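Local coordinates for heroin esterase (PDB 1LZL), which probably cleaves the acetyl ester groups of heroin, acting as a bacterial acetyl esterase of the alpha/beta hydrolase fold, at residues 183-189 with 250-256; 130-134 with 168-173; 152-156 with 314-318. One frame throughout, in Å; residues are numbered along the deposited sequence.

Overall arrangement
Three contacts show how an alpha/beta hydrolase builds layers around one sheet. Contact 1 joins two neighbouring parallel strands; contact 2 packs two helices together on one side of the sheet; contact 3 seats the chain just past helix 299-315 on the other. Contacts 1 and 3 share the sheet, their centres about 13 Å apart: Phe185 N lies 2.9 Å from Val156 O, a probable hydrogen bond. Contact 2 touches contact 1 where Val170 CG1 comes 3.3 Å from Pro250 CD, and its centre lies about 17 Å from that of contact 3. The probable catalytic triad, Ser160, His290 and Asp260, adjoins contact 1, where Ile188 touches His290 and Asp260.

Contact 1: 183-189 with 250-256; sequences FQFLEIP and PPTYLST
Gln184 and Thr252 lie side by side on adjacent parallel strands of the central sheet of an alpha/beta hydrolase fold, on the face that also carries Leu186 and Leu254. With its chain extended and CG anti to the backbone N (chi1 175°), Gln184 brings NE2 to within 2.8 Å of Thr252 OG1, the acceptor lying almost in the amide plane. The same hydroxyl donates to Pro250 O, 2.7 Å from OG1, so one oxygen both accepts and gives. A valine in place of Thr252 would probably leave Gln184 NE2 and Pro250 O without these partners, and the amide freer to turn.

The other face carries aromatic rings. Those of Phe185 and Tyr253 point the same way with planes only 7° apart, but they are slid so far that little overlap remains, their centroids standing 5.0 Å apart. Phe183 reaches across beside them, its CZ 3.8 Å from Tyr253 CB.

Regular parallel bonding holds both rows in step: Gln184 and Leu186 each donate to and accept from segment 250-256. Strand 153-159 bonds Phe183, Phe185 and Glu187 on the far edge, helix 161-176 packs on Gln184 and Leu186, and helix 299-315 covers Phe185 and offers Glu307 to Tyr253 OH. Past the strand end, Ile188, whose N bonds Ser255 O, adopts a left-handed backbone conformation and its side chain touches the probable catalytic residues Asp260 and His290. On the Tyr253 face, a water gives a hydrogen to Glu187 OE2 and also bonds Ser255 OG, 2.8 Å from the water oxygen.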
loop_
_atom_site.group_PDB
_atom_site.type_symbol
_atom_site.label_atom_id
_atom_site.label_comp_id
_atom_site.label_asym_id
_atom_site.label_seq_id
_atom_site.Cartn_x
_atom_site.Cartn_y
_atom_site.Cartn_z
ATOM N N PHE A 183 -2.560 10.424 9.646
ATOM C CA PHE A 183 -3.418 9.260 9.354
ATOM C C PHE A 183 -2.631 8.216 8.576
ATOM O O PHE A 183 -1.781 8.594 7.749
ATOM C CB PHE A 183 -4.650 9.685 8.574
ATOM C CG PHE A 183 -5.730 8.605 8.455
ATOM C CD1 PHE A 183 -6.428 8.173 9.573
ATOM C CD2 PHE A 183 -6.016 8.051 7.218
ATOM C CE1 PHE A 183 -7.441 7.219 9.494
ATOM C CE2 PHE A 183 -7.031 7.107 7.116
ATOM C CZ PHE A 183 -7.723 6.678 8.239
ATOM N N GLN A 184 -2.917 6.943 8.873
ATOM C CA GLN A 184 -2.263 5.805 8.228
ATOM C C GLN A 184 -3.283 4.907 7.570
ATOM O O GLN A 184 -4.198 4.464 8.261
ATOM C CB GLN A 184 -1.451 5.070 9.306
ATOM C CG GLN A 184 -0.818 3.796 8.768
ATOM C CD GLN A 184 0.105 3.109 9.757
ATOM O OE1 GLN A 184 1.181 2.685 9.366
ATOM N NE2 GLN A 184 -0.352 2.986 11.009
ATOM N N PHE A 185 -3.140 4.593 6.278
ATOM C CA PHE A 185 -4.152 3.822 5.556
ATOM C C PHE A 185 -3.485 2.578 4.961
ATOM O O PHE A 185 -2.661 2.738 4.020
ATOM C CB PHE A 185 -4.791 4.714 4.481
ATOM C CG PHE A 185 -5.871 3.997 3.700
ATOM C CD1 PHE A 185 -5.609 3.204 2.580
ATOM C CD2 PHE A 185 -7.184 4.108 4.122
ATOM C CE1 PHE A 185 -6.628 2.540 1.934
ATOM C CE2 PHE A 185 -8.205 3.455 3.450
ATOM C CZ PHE A 185 -7.941 2.657 2.367
ATOM N N LEU A 186 -3.849 1.422 5.469
ATOM C CA LEU A 186 -3.186 0.183 5.101
ATOM C C LEU A 186 -4.155 -0.773 4.439
ATOM O O LEU A 186 -5.031 -1.336 5.150
ATOM C CB LEU A 186 -2.543 -0.451 6.365
ATOM C CG LEU A 186 -1.583 0.476 7.131
ATOM C CD1 LEU A 186 -0.994 -0.264 8.326
ATOM C CD2 LEU A 186 -0.456 1.018 6.236
ATOM N N GLU A 187 -4.046 -0.983 3.143
ATOM C CA GLU A 187 -4.992 -1.883 2.481
ATOM C C GLU A 187 -4.313 -3.203 2.183
ATOM O O GLU A 187 -3.269 -3.176 1.500
ATOM C CB GLU A 187 -5.470 -1.171 1.200
ATOM C CG GLU A 187 -6.447 -1.887 0.321
ATOM C CD GLU A 187 -7.037 -0.980 -0.773
ATOM O OE1 GLU A 187 -6.419 0.036 -1.155
ATOM O OE2 GLU A 187 -8.162 -1.357 -1.226
ATOM N N ILE A 188 -4.895 -4.299 2.638
ATOM C CA ILE A 188 -4.334 -5.654 2.468
ATOM C C ILE A 188 -2.804 -5.641 2.631
ATOM O O ILE A 188 -2.045 -6.118 1.812
ATOM C CB ILE A 188 -4.803 -6.311 1.170
ATOM C CG1 ILE A 188 -4.449 -5.589 -0.156
ATOM C CG2 ILE A 188 -6.299 -6.547 1.253
ATOM C CD1 ILE A 188 -4.924 -6.276 -1.438
ATOM N N PRO A 189 -2.297 -5.058 3.742
ATOM C CA PRO A 189 -0.848 -4.842 3.809
ATOM C C PRO A 189 -0.004 -6.097 3.943
ATOM O O PRO A 189 -0.446 -7.066 4.589
ATOM C CB PRO A 189 -0.701 -3.996 5.112
ATOM C CG PRO A 189 -1.885 -4.403 5.951
ATOM C CD PRO A 189 -3.016 -4.555 4.941
ATOM N N PRO A 250 -0.070 6.963 14.129
ATOM C CA PRO A 250 -1.260 7.723 13.782
ATOM C C PRO A 250 -2.547 6.887 13.772
ATOM O O PRO A 250 -2.445 5.677 13.600
ATOM C CB PRO A 250 -0.975 8.180 12.327
ATOM C CG PRO A 250 0.403 7.810 12.012
ATOM C CD PRO A 250 0.799 6.705 12.943
ATOM N N PRO A 251 -3.712 7.524 13.893
ATOM C CA PRO A 251 -5.005 6.813 13.670
ATOM C C PRO A 251 -4.886 6.076 12.339
ATOM O O PRO A 251 -4.291 6.579 11.366
ATOM C CB PRO A 251 -6.063 7.916 13.615
ATOM C CG PRO A 251 -5.439 9.090 14.332
ATOM C CD PRO A 251 -3.947 8.946 14.165
ATOM N N THR A 252 -5.393 4.847 12.314
ATOM C CA THR A 252 -5.126 3.948 11.195
ATOM C C THR A 252 -6.386 3.278 10.690
ATOM O O THR A 252 -7.261 2.951 11.489
ATOM C CB THR A 252 -4.169 2.860 11.715
ATOM O OG1 THR A 252 -2.927 3.504 12.057
ATOM C CG2 THR A 252 -3.845 1.761 10.680
ATOM N N TYR A 253 -6.458 3.034 9.397
ATOM C CA TYR A 253 -7.468 2.210 8.772
ATOM C C TYR A 253 -6.707 0.986 8.252
ATOM O O TYR A 253 -5.677 1.188 7.575
ATOM C CB TYR A 253 -8.175 2.926 7.617
ATOM C CG TYR A 253 -9.171 2.028 6.889
ATOM C CD1 TYR A 253 -8.805 1.239 5.803
ATOM C CD2 TYR A 253 -10.493 1.953 7.338
ATOM C CE1 TYR A 253 -9.703 0.416 5.162
ATOM C CE2 TYR A 253 -11.450 1.141 6.699
ATOM C CZ TYR A 253 -11.020 0.382 5.619
ATOM O OH TYR A 253 -11.881 -0.448 4.930
ATOM N N LEU A 254 -7.184 -0.226 8.488
ATOM C CA LEU A 254 -6.516 -1.431 7.946
ATOM C C LEU A 254 -7.577 -2.377 7.428
ATOM O O LEU A 254 -8.503 -2.730 8.190
ATOM C CB LEU A 254 -5.659 -2.097 9.033
ATOM C CG LEU A 254 -4.605 -3.083 8.530
ATOM C CD1 LEU A 254 -3.459 -3.220 9.506
ATOM C CD2 LEU A 254 -5.213 -4.475 8.276
ATOM N N SER A 255 -7.524 -2.775 6.169
ATOM C CA SER A 255 -8.453 -3.754 5.621
ATOM C C SER A 255 -7.719 -5.031 5.243
ATOM O O SER A 255 -6.557 -5.050 4.816
ATOM C CB SER A 255 -9.210 -3.196 4.401
ATOM O OG SER A 255 -8.244 -2.853 3.386
ATOM N N THR A 256 -8.415 -6.162 5.394
ATOM C CA THR A 256 -7.933 -7.482 4.987
ATOM C C THR A 256 -9.050 -8.187 4.231
ATOM O O THR A 256 -10.244 -7.836 4.247
ATOM C CB THR A 256 -7.504 -8.309 6.222
ATOM O OG1 THR A 256 -8.632 -8.449 7.108
ATOM C CG2 THR A 256 -6.372 -7.632 6.989
HETATM O O HOH W 1 -9.962 -2.410 1.186
#

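Contact 2: 130-134 with 168-173; sequences VNDCY and GTVLKA
Val130 begins the helix-helix contact by laying CG2 against the backbone of Gly168, 4.0 Å from Gly168 C, and against Thr169. Gly168, without a side chain, lets the valine methyl lie directly on its backbone. Asn131 stays at the margin. One turn on from Val130, Cys133 presents its methylene rather than its sulfur, with CB 3.3 Å from Thr169 OG1. That hydroxyl is bonded to Leu165 O within its own helix, so a polar atom set among carbons still has a partner.

Tyr134 ends the walk and has the largest share of the contact, closely followed by Thr169 and Lys172. Lys172 passes its aliphatic chain over one face of the ring, roughly at right angles to the tyrosine side chain, in a CH-pi contact with CG 3.9 Å from the ring centroid and almost on the normal. Having CG anti to the backbone N (chi1 -176°) sends the lysine out over the ring before the chain bends at chi3, and its charged end makes a cation-pi contact with Tyr237. Thr169 CG2 meets the ring at its edge, while CE1 of Tyr134 comes 3.8 Å from Ala173 CA. At the phenol end a water joins Tyr134 OH to Ala173 O, donating to the carbonyl.

The segment axes cross at -60°, 9.4 Å apart at their closest. Leu137, the next turn of helix 128-142, also touches Thr169 and Ala173, and both helices rest on strand 153-159, Leu137 from one and Ala166 and Val170 from the other meeting Val156.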
loop_
_atom_site.group_PDB
_atom_site.type_symbol
_atom_site.label_atom_id
_atom_site.label_comp_id
_atom_site.label_asym_id
_atom_site.label_seq_id
_atom_site.Cartn_x
_atom_site.Cartn_y
_atom_site.Cartn_z
ATOM N N VAL A 130 11.931 1.511 1.094
ATOM C CA VAL A 130 11.281 2.299 2.143
ATOM C C VAL A 130 11.986 3.651 2.240
ATOM O O VAL A 130 11.333 4.664 2.514
ATOM C CB VAL A 130 11.263 1.560 3.500
ATOM C CG1 VAL A 130 12.607 1.586 4.176
ATOM C CG2 VAL A 130 10.164 2.146 4.397
ATOM N N ASN A 131 13.306 3.710 1.968
ATOM C CA ASN A 131 14.003 4.999 1.986
ATOM C C ASN A 131 13.412 5.930 0.921
ATOM O O ASN A 131 13.293 7.153 1.175
ATOM C CB ASN A 131 15.524 4.840 1.812
ATOM C CG ASN A 131 16.177 4.281 3.092
ATOM O OD1 ASN A 131 15.518 4.272 4.150
ATOM N ND2 ASN A 131 17.429 3.854 2.979
ATOM N N ASP A 132 13.029 5.422 -0.241
ATOM C CA ASP A 132 12.431 6.280 -1.267
ATOM C C ASP A 132 11.104 6.843 -0.785
ATOM O O ASP A 132 10.759 8.000 -1.041
ATOM C CB ASP A 132 12.177 5.488 -2.564
ATOM C CG ASP A 132 13.484 5.070 -3.229
ATOM O OD1 ASP A 132 14.555 5.643 -2.923
ATOM O OD2 ASP A 132 13.402 4.159 -4.112
ATOM N N CYS A 133 10.328 6.005 -0.064
ATOM C CA CYS A 133 9.014 6.487 0.414
ATOM C C CYS A 133 9.218 7.554 1.501
ATOM O O CYS A 133 8.485 8.551 1.543
ATOM C CB CYS A 133 8.223 5.288 0.950
ATOM S SG CYS A 133 7.733 4.121 -0.380
ATOM N N TYR A 134 10.216 7.302 2.357
ATOM C CA TYR A 134 10.444 8.308 3.429
ATOM C C TYR A 134 11.018 9.589 2.825
ATOM O O TYR A 134 10.657 10.679 3.269
ATOM C CB TYR A 134 11.308 7.706 4.532
ATOM C CG TYR A 134 11.546 8.612 5.711
ATOM C CD1 TYR A 134 10.461 9.015 6.475
ATOM C CD2 TYR A 134 12.814 9.042 6.036
ATOM C CE1 TYR A 134 10.639 9.846 7.554
ATOM C CE2 TYR A 134 12.997 9.886 7.146
ATOM C CZ TYR A 134 11.905 10.259 7.880
ATOM O OH TYR A 134 12.026 11.114 8.981
ATOM N N GLY A 168 6.039 0.845 7.318
ATOM C CA GLY A 168 7.427 1.058 7.657
ATOM C C GLY A 168 7.821 2.522 7.619
ATOM O O GLY A 168 8.595 2.995 8.503
ATOM N N THR A 169 7.307 3.235 6.617
ATOM C CA THR A 169 7.520 4.671 6.525
ATOM C C THR A 169 6.902 5.396 7.720
ATOM O O THR A 169 7.515 6.357 8.242
ATOM C CB THR A 169 6.893 5.196 5.218
ATOM O OG1 THR A 169 7.629 4.557 4.138
ATOM C CG2 THR A 169 7.088 6.696 5.101
ATOM N N VAL A 170 5.741 4.979 8.175
ATOM C CA VAL A 170 5.083 5.614 9.329
ATOM C C VAL A 170 5.835 5.302 10.612
ATOM O O VAL A 170 6.003 6.235 11.429
ATOM C CB VAL A 170 3.604 5.195 9.381
ATOM C CG1 VAL A 170 2.964 5.567 10.733
ATOM C CG2 VAL A 170 2.838 5.827 8.219
ATOM N N LEU A 171 6.362 4.110 10.794
ATOM C CA LEU A 171 7.244 3.794 11.913
ATOM C C LEU A 171 8.474 4.706 11.868
ATOM O O LEU A 171 8.842 5.290 12.900
ATOM C CB LEU A 171 7.693 2.331 11.946
ATOM C CG LEU A 171 6.590 1.408 12.482
ATOM C CD1 LEU A 171 6.852 -0.016 12.003
ATOM C CD2 LEU A 171 6.548 1.511 14.011
ATOM N N LYS A 172 9.099 4.817 10.689
ATOM C CA LYS A 172 10.305 5.627 10.540
ATOM C C LYS A 172 10.008 7.076 10.837
ATOM O O LYS A 172 10.806 7.766 11.535
ATOM C CB LYS A 172 10.863 5.436 9.108
ATOM C CG LYS A 172 12.191 6.197 8.950
ATOM C CD LYS A 172 12.937 5.639 7.732
ATOM C CE LYS A 172 13.646 4.344 8.159
ATOM N NZ LYS A 172 15.117 4.530 8.414
ATOM N N ALA A 173 8.880 7.608 10.396
ATOM C CA ALA A 173 8.484 9.010 10.621
ATOM C C ALA A 173 8.325 9.284 12.112
ATOM O O ALA A 173 8.832 10.297 12.625
ATOM C CB ALA A 173 7.231 9.367 9.823
HETATM O O HOH W 2 10.131 11.956 10.852
#

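Contact 3: 152-156 with 314-318; sequences SRIAV and RGLRS. Unlike the reference sequence in segment 314-318: Gly315 (reference Val), Leu316 (reference Ala), Arg317 (reference Phe), Ser318 (reference Ala).
Leu316 drives both of its methyl groups against the strand, CD1 lying 3.7 Å from Ala155 CB and CD2 packing on the peptide between Arg153 and Ile154, 3.7 Å from Arg153 O. Its CG is anti to the carbonyl carbon and beside the backbone N (chi1 -70°), which swings the branched end towards residues 153-155 although the root of the side chain does not face them. Pro80, Phe111 and Ala182 close in around the same isobutyl group, so it is packed between them and the strand.

While the leucine side chain reaches one way, its carbonyl is gripped in return. Arg153 NH1 donates to Leu316 O over 2.9 Å; the donor sits in the carbonyl plane, yet the oxygen is 25° out of the guanidinium plane and the bond is bent, with 141° at the hydrogen. A turn at chi3 (-67°) folds the arginine over the last modelled residues, and its CD also comes 3.6 Å from Arg317 O. The guanidinium has a second partner, Asp150, which forms a salt bridge with NE and so helps to set its rotation.

In the alpha/beta hydrolase sandwich, this is where the chain leaving the final helix, 299-315, meets an inner strand of the sheet. Leu316 is the first residue to leave helical geometry, so the positive charge of Arg153 lies near the C-terminal end of the helix, where the helix dipole would be expected to favour it. Strand 153-159 is itself held between strands 79-85 and 183-187, and it runs on towards the probable nucleophile elbow. Ala155 points toward Leu316, whereas Ile154 points away from segment 314-318, onto Leu137 and His141 of helix 128-142.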
loop_
_atom_site.group_PDB
_atom_site.type_symbol
_atom_site.label_atom_id
_atom_site.label_comp_id
_atom_site.label_asym_id
_atom_site.label_seq_id
_atom_site.Cartn_x
_atom_site.Cartn_y
_atom_site.Cartn_z
ATOM N N SER A 152 0.014 19.690 8.455
ATOM C CA SER A 152 -0.605 19.072 9.621
ATOM C C SER A 152 -1.598 18.003 9.187
ATOM O O SER A 152 -2.182 17.324 10.061
ATOM C CB SER A 152 -1.309 20.119 10.495
ATOM O OG SER A 152 -2.601 20.441 9.972
ATOM N N ARG A 153 -1.825 17.781 7.898
ATOM C CA ARG A 153 -2.817 16.771 7.490
ATOM C C ARG A 153 -2.244 15.935 6.340
ATOM O O ARG A 153 -2.761 15.961 5.232
ATOM C CB ARG A 153 -4.127 17.473 7.093
ATOM C CG ARG A 153 -4.810 17.988 8.379
ATOM C CD ARG A 153 -6.218 18.469 8.137
ATOM N NE ARG A 153 -6.204 19.671 7.291
ATOM C CZ ARG A 153 -7.272 20.035 6.609
ATOM N NH1 ARG A 153 -8.380 19.295 6.677
ATOM N NH2 ARG A 153 -7.246 21.134 5.842
ATOM N N ILE A 154 -1.149 15.234 6.694
ATOM C CA ILE A 154 -0.535 14.281 5.774
ATOM C C ILE A 154 -0.973 12.873 6.184
ATOM O O ILE A 154 -0.788 12.498 7.347
ATOM C CB ILE A 154 0.999 14.375 5.818
ATOM C CG1 ILE A 154 1.473 15.801 5.472
ATOM C CG2 ILE A 154 1.647 13.309 4.930
ATOM C CD1 ILE A 154 2.939 16.010 5.810
ATOM N N ALA A 155 -1.525 12.142 5.232
ATOM C CA ALA A 155 -1.794 10.709 5.417
ATOM C C ALA A 155 -0.701 9.900 4.705
ATOM O O ALA A 155 -0.245 10.356 3.654
ATOM C CB ALA A 155 -3.171 10.281 4.917
ATOM N N VAL A 156 -0.336 8.736 5.186
ATOM C CA VAL A 156 0.567 7.817 4.475
ATOM C C VAL A 156 -0.226 6.535 4.284
ATOM O O VAL A 156 -0.810 6.036 5.274
ATOM C CB VAL A 156 1.865 7.573 5.234
ATOM C CG1 VAL A 156 2.717 6.558 4.459
ATOM C CG2 VAL A 156 2.631 8.889 5.400
ATOM N N ARG A 314 -12.314 11.277 6.816
ATOM C CA ARG A 314 -12.439 11.570 8.233
ATOM C C ARG A 314 -11.082 11.667 8.897
ATOM O O ARG A 314 -10.842 12.530 9.750
ATOM C CB ARG A 314 -13.321 10.526 8.922
ATOM C CG ARG A 314 -13.501 10.842 10.393
ATOM C CD ARG A 314 -13.993 9.529 11.037
ATOM N NE ARG A 314 -12.846 8.895 11.601
ATOM C CZ ARG A 314 -12.202 8.398 12.608
ATOM N NH1 ARG A 314 -12.677 8.339 13.849
ATOM N NH2 ARG A 314 -10.986 7.930 12.291
ATOM N N GLY A 315 -10.167 10.789 8.473
ATOM C CA GLY A 315 -8.827 10.757 9.045
ATOM C C GLY A 315 -8.121 12.105 8.825
ATOM O O GLY A 315 -7.275 12.457 9.651
ATOM N N LEU A 316 -8.408 12.844 7.763
ATOM C CA LEU A 316 -7.734 14.108 7.447
ATOM C C LEU A 316 -8.625 15.333 7.640
ATOM O O LEU A 316 -8.437 16.422 7.082
ATOM C CB LEU A 316 -7.236 14.029 5.981
ATOM C CG LEU A 316 -6.063 13.047 5.790
ATOM C CD1 LEU A 316 -5.594 13.071 4.349
ATOM C CD2 LEU A 316 -4.855 13.304 6.668
ATOM N N ARG A 317 -9.690 15.230 8.434
ATOM C CA ARG A 317 -10.535 16.346 8.815
ATOM C C ARG A 317 -9.707 17.387 9.582
ATOM O O ARG A 317 -8.733 17.018 10.278
ATOM C CB ARG A 317 -11.727 15.815 9.651
ATOM C CG ARG A 317 -11.255 15.231 10.971
ATOM C CD ARG A 317 -12.162 14.189 11.569
ATOM N NE ARG A 317 -13.004 14.772 12.621
ATOM C CZ ARG A 317 -14.286 14.388 12.695
ATOM N NH1 ARG A 317 -14.711 13.495 11.804
ATOM N NH2 ARG A 317 -15.117 14.862 13.606
ATOM N N SER A 318 -10.134 18.635 9.385
ATOM C CA SER A 318 -9.510 19.838 9.887
ATOM C C SER A 318 -8.547 19.697 11.054
ATOM O O SER A 318 -7.615 20.538 11.179
ATOM C CB SER A 318 -10.652 20.780 10.335
ATOM O OG SER A 318 -11.525 20.014 11.160
#